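Local coordinates for JamJ (Lyngbya majuscula, PDB 5DOZ), which is an NADPH-binding enoyl reductase domain of a polyketide synthase, probably reducing the carbon-carbon double bond of acyl-carrier-protein-bound enoyl intermediates, at residues G35-Q40 against N118-K123; A175-A180 against K302-L307. All coordinates share one frame; numbering follows the deposited sequence.

Interaction 1: G35-Q40 against N118-K123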
# COMPACT_ATOMS: atom_id res chain seq x y z
N GLY A 35 17.60 -20.72 3.19
CA GLY A 35 16.48 -20.08 2.52
C GLY A 35 16.21 -18.65 2.96
O GLY A 35 15.10 -18.14 2.79
N GLU A 36 17.23 -18.00 3.54
CA GLU A 36 17.06 -16.66 4.10
C GLU A 36 18.05 -15.67 3.53
O GLU A 36 19.17 -16.04 3.15
CB GLU A 36 17.14 -16.69 5.63
CG GLU A 36 15.96 -17.39 6.30
CD GLU A 36 16.00 -17.30 7.83
OE1 GLU A 36 17.07 -17.55 8.43
OE2 GLU A 36 14.95 -16.98 8.43
N VAL A 37 17.63 -14.41 3.48
CA VAL A 37 18.47 -13.33 2.98
C VAL A 37 18.54 -12.23 4.04
O VAL A 37 17.54 -11.91 4.69
CB VAL A 37 17.91 -12.74 1.66
CG1 VAL A 37 18.85 -11.68 1.10
CG2 VAL A 37 17.70 -13.85 0.63
N LYS A 38 19.74 -11.69 4.24
CA LYS A 38 19.95 -10.54 5.11
C LYS A 38 20.05 -9.28 4.25
O LYS A 38 20.88 -9.21 3.34
CB LYS A 38 21.21 -10.72 5.96
CG LYS A 38 21.38 -9.69 7.06
CD LYS A 38 22.54 -10.04 7.98
CE LYS A 38 22.76 -8.96 9.03
NZ LYS A 38 23.78 -9.38 10.05
N VAL A 39 19.21 -8.30 4.55
CA VAL A 39 19.18 -7.05 3.78
C VAL A 39 19.48 -5.85 4.65
O VAL A 39 18.88 -5.68 5.71
CB VAL A 39 17.80 -6.85 3.08
CG1 VAL A 39 17.80 -5.56 2.28
CG2 VAL A 39 17.46 -8.04 2.21
N GLN A 40 20.41 -5.01 4.21
CA GLN A 40 20.69 -3.73 4.87
C GLN A 40 19.66 -2.70 4.44
O GLN A 40 19.61 -2.30 3.27
CB GLN A 40 22.11 -3.25 4.55
CG GLN A 40 22.40 -1.81 4.95
CD GLN A 40 23.67 -1.27 4.31
OE1 GLN A 40 24.55 -2.03 3.91
NE2 GLN A 40 23.76 0.06 4.22
N ASN A 118 11.57 -14.66 -1.51
CA ASN A 118 10.27 -14.45 -2.18
C ASN A 118 9.66 -13.09 -1.81
O ASN A 118 8.71 -12.63 -2.45
CB ASN A 118 9.29 -15.58 -1.84
CG ASN A 118 9.63 -16.90 -2.54
OD1 ASN A 118 9.88 -16.94 -3.74
ND2 ASN A 118 9.60 -17.99 -1.78
N ASN A 119 10.21 -12.46 -0.78
CA ASN A 119 9.80 -11.12 -0.38
C ASN A 119 10.64 -10.01 -1.01
O ASN A 119 10.50 -8.84 -0.65
CB ASN A 119 9.78 -11.02 1.15
CG ASN A 119 8.65 -11.81 1.78
OD1 ASN A 119 8.68 -13.04 1.82
ND2 ASN A 119 7.63 -11.10 2.25
N LEU A 120 11.48 -10.37 -1.97
CA LEU A 120 12.39 -9.42 -2.60
C LEU A 120 12.19 -9.33 -4.11
O LEU A 120 11.97 -10.33 -4.78
CB LEU A 120 13.85 -9.81 -2.32
CG LEU A 120 14.33 -9.98 -0.88
CD1 LEU A 120 15.76 -10.50 -0.89
CD2 LEU A 120 14.25 -8.67 -0.10
N VAL A 121 12.27 -8.11 -4.64
CA VAL A 121 12.33 -7.92 -6.08
C VAL A 121 13.49 -7.00 -6.41
O VAL A 121 13.97 -6.26 -5.54
CB VAL A 121 10.99 -7.39 -6.68
CG1 VAL A 121 9.87 -8.39 -6.49
CG2 VAL A 121 10.62 -6.04 -6.09
N ALA A 122 13.97 -7.07 -7.65
CA ALA A 122 15.07 -6.21 -8.10
C ALA A 122 14.61 -4.77 -8.22
O ALA A 122 13.51 -4.50 -8.70
CB ALA A 122 15.60 -6.70 -9.44
N LYS A 123 15.45 -3.85 -7.75
CA LYS A 123 15.20 -2.43 -7.98
C LYS A 123 15.45 -2.10 -9.45
O LYS A 123 16.44 -2.55 -10.03
CB LYS A 123 16.11 -1.56 -7.09
CG LYS A 123 15.76 -0.08 -7.11
CD LYS A 123 16.79 0.80 -6.42
CE LYS A 123 17.77 1.42 -7.41
NZ LYS A 123 18.76 0.45 -7.94

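Interaction 2: A175-A180 against K302-L307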
# COMPACT_ATOMS: atom_id res chain seq x y z
N ALA A 175 -4.48 3.09 -13.75
CA ALA A 175 -5.74 3.24 -14.47
C ALA A 175 -5.60 4.07 -15.75
O ALA A 175 -6.14 3.69 -16.79
CB ALA A 175 -6.82 3.82 -13.56
N GLN A 176 -4.87 5.18 -15.66
CA GLN A 176 -4.66 6.07 -16.81
C GLN A 176 -3.81 5.41 -17.90
O GLN A 176 -4.14 5.50 -19.08
CB GLN A 176 -4.04 7.40 -16.38
CG GLN A 176 -4.96 8.28 -15.53
CD GLN A 176 -4.36 9.64 -15.23
OE1 GLN A 176 -3.19 9.75 -14.84
NE2 GLN A 176 -5.16 10.68 -15.39
N PHE A 177 -2.73 4.75 -17.49
CA PHE A 177 -1.85 4.03 -18.42
C PHE A 177 -2.58 2.86 -19.09
O PHE A 177 -2.23 2.46 -20.20
CB PHE A 177 -0.58 3.55 -17.71
CG PHE A 177 0.36 2.76 -18.58
CD1 PHE A 177 0.87 3.31 -19.76
CD2 PHE A 177 0.75 1.48 -18.22
CE1 PHE A 177 1.73 2.58 -20.57
CE2 PHE A 177 1.62 0.74 -19.02
CZ PHE A 177 2.11 1.29 -20.19
N TRP A 178 -3.60 2.32 -18.42
CA TRP A 178 -4.41 1.25 -18.99
C TRP A 178 -5.61 1.77 -19.79
O TRP A 178 -6.41 0.98 -20.30
CB TRP A 178 -4.81 0.23 -17.92
CG TRP A 178 -3.62 -0.55 -17.38
CD1 TRP A 178 -2.42 -0.75 -18.00
CD2 TRP A 178 -3.54 -1.23 -16.11
NE1 TRP A 178 -1.59 -1.50 -17.20
CE2 TRP A 178 -2.25 -1.81 -16.04
CE3 TRP A 178 -4.42 -1.40 -15.04
CZ2 TRP A 178 -1.82 -2.55 -14.92
CZ3 TRP A 178 -4.00 -2.13 -13.93
CH2 TRP A 178 -2.71 -2.70 -13.89
N GLY A 179 -5.72 3.09 -19.92
CA GLY A 179 -6.74 3.71 -20.78
C GLY A 179 -8.12 3.86 -20.17
O GLY A 179 -9.06 4.25 -20.85
N ALA A 180 -8.23 3.55 -18.88
CA ALA A 180 -9.48 3.72 -18.14
C ALA A 180 -9.75 5.19 -17.86
O ALA A 180 -8.83 6.01 -17.88
CB ALA A 180 -9.44 2.93 -16.83
N LYS A 302 9.89 4.20 -18.40
CA LYS A 302 9.35 5.43 -17.80
C LYS A 302 7.90 5.72 -18.19
O LYS A 302 7.51 6.88 -18.41
CB LYS A 302 10.27 6.63 -18.07
CG LYS A 302 11.58 6.59 -17.29
CD LYS A 302 12.40 7.85 -17.50
CE LYS A 302 13.52 7.93 -16.46
NZ LYS A 302 14.38 9.14 -16.61
N GLU A 303 7.11 4.65 -18.28
CA GLU A 303 5.68 4.74 -18.52
C GLU A 303 4.95 4.86 -17.18
O GLU A 303 3.92 5.54 -17.08
CB GLU A 303 5.21 3.53 -19.34
CG GLU A 303 5.86 3.46 -20.73
CD GLU A 303 5.70 2.13 -21.44
OE1 GLU A 303 5.99 1.07 -20.84
OE2 GLU A 303 5.31 2.14 -22.63
N LEU A 304 5.48 4.20 -16.16
CA LEU A 304 5.06 4.44 -14.78
C LEU A 304 6.18 5.15 -14.04
O LEU A 304 7.36 5.01 -14.40
CB LEU A 304 4.69 3.13 -14.07
CG LEU A 304 3.49 2.32 -14.57
CD1 LEU A 304 3.47 0.97 -13.85
CD2 LEU A 304 2.17 3.06 -14.36
N HIS A 305 5.82 5.91 -13.02
CA HIS A 305 6.78 6.74 -12.30
C HIS A 305 6.67 6.54 -10.79
O HIS A 305 5.60 6.18 -10.29
CB HIS A 305 6.57 8.22 -12.66
CG HIS A 305 6.85 8.54 -14.09
ND1 HIS A 305 5.86 8.76 -15.02
CD2 HIS A 305 8.02 8.65 -14.77
CE1 HIS A 305 6.40 9.00 -16.20
NE2 HIS A 305 7.71 8.94 -16.07
N PRO A 306 7.78 6.77 -10.06
CA PRO A 306 7.70 6.81 -8.61
C PRO A 306 6.67 7.84 -8.16
O PRO A 306 6.40 8.81 -8.89
CB PRO A 306 9.11 7.26 -8.19
CG PRO A 306 9.78 7.74 -9.44
CD PRO A 306 9.16 6.96 -10.54
N LEU A 307 6.09 7.63 -6.99
CA LEU A 307 5.11 8.57 -6.46
C LEU A 307 5.79 9.84 -5.95
O LEU A 307 7.00 9.86 -5.72
CB LEU A 307 4.31 7.91 -5.33
CG LEU A 307 3.56 6.60 -5.62
CD1 LEU A 307 2.82 6.14 -4.38
CD2 LEU A 307 2.61 6.73 -6.80

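Interaction 1: G35-Q40 against N118-K123
L120 reaches from the short strand 120-122 to two valines, V37 and V39, on the strand 37-45. Its side chain can be followed outward. CB points toward the valine strand. At the first torsion CG turns anti to the carbonyl carbon and lies beside the backbone N (chi1 -56°). From CG the two methyls part, and each takes its own valine. L120 CD1 goes to V37, where it lies 3.9 Å from V37 CG1 and 4.0 Å from V37 CB. V37 CG2 is a little farther off, at 4.2 Å from L120 CD1. The methyl therefore sits against the branch point of V37 rather than on one methyl alone. L120 CD2 goes to V39 and meets V39 CG2 at 4.0 Å, tip to tip.

V37 and V39 are two apart on one strand, so both point to the same side, while K38 between them points away. The contact is wholly apolar and buried. The backbones stay well apart, with 9.1 Å between V37 CA and L120 CA, so the two strands are joined here through side chains and not as sheet neighbours. V100 and V102 of the strand 99-103, C115 and W94 also touch L120, and I84 touches V37. This is interior packing between strands of the mixed beta sheet in the GroES-like domain of the alcohol dehydrogenase type.

Interaction 2: A175-A180 against K302-L307
E303 and L304 meet F177, which closes the helix 166-177. The second segment starts at K302, which has positive phi. It is the C-prime residue of a Schellman motif that ends the helix 296-300. The chain then turns toward F177.

At E303, CB approaches the phenyl ring obliquely. E303 CB is 3.8 Å from F177 CE1 and 4.2 Å from the ring centroid, 30° off the ring normal. This is an off-centre CH-pi contact. Beyond CG the glutamate runs extended past the outer end of the ring, with E303 CD 3.9 Å from F177 CZ. The carboxylate plane is turned 53° from the ring plane. F177 reaches this place because its CG is anti to the backbone N (chi1 178°).

L304 follows and is buried. Its CD2 lies 4.4 Å from F177 CB, at the root of the aromatic side chain. L304 also packs on Q173 and L174 of the same helix. H305 continues the link through its backbone N, which hydrogen-bonds to OE1 of Q173. L307 ends the walk on Q173 and Q169, one and two turns back from F177.

The chemistry is mixed. L304 supplies buried apolar packing, while E303 lends its aliphatic part to an exposed ring. With no hydrogen bond between the segments, dispersion and a weak CH-pi term hold them; the exposed E303 charge, beyond F177 CZ, probably adds little.

Interactions 1 and 2 lie in different parts of the enoyl reductase chain. Their centres are about 26 Å apart, their nearest atoms are about 10 Å apart, and they do not touch. Interaction 1 packs strands within the GroES-like part. Interaction 2 joins a helix that follows the first strand of the parallel, Rossmann-type sheet to the loop leading into strand 309-313. That strand pairs with 332-336, which in turn pairs with 37-45, the strand carrying V37 and V39. The two contacts are thus related through the mixed sheet. NADPH is bound in this structure, but both contacts are made by protein side chains alone and are structural packing.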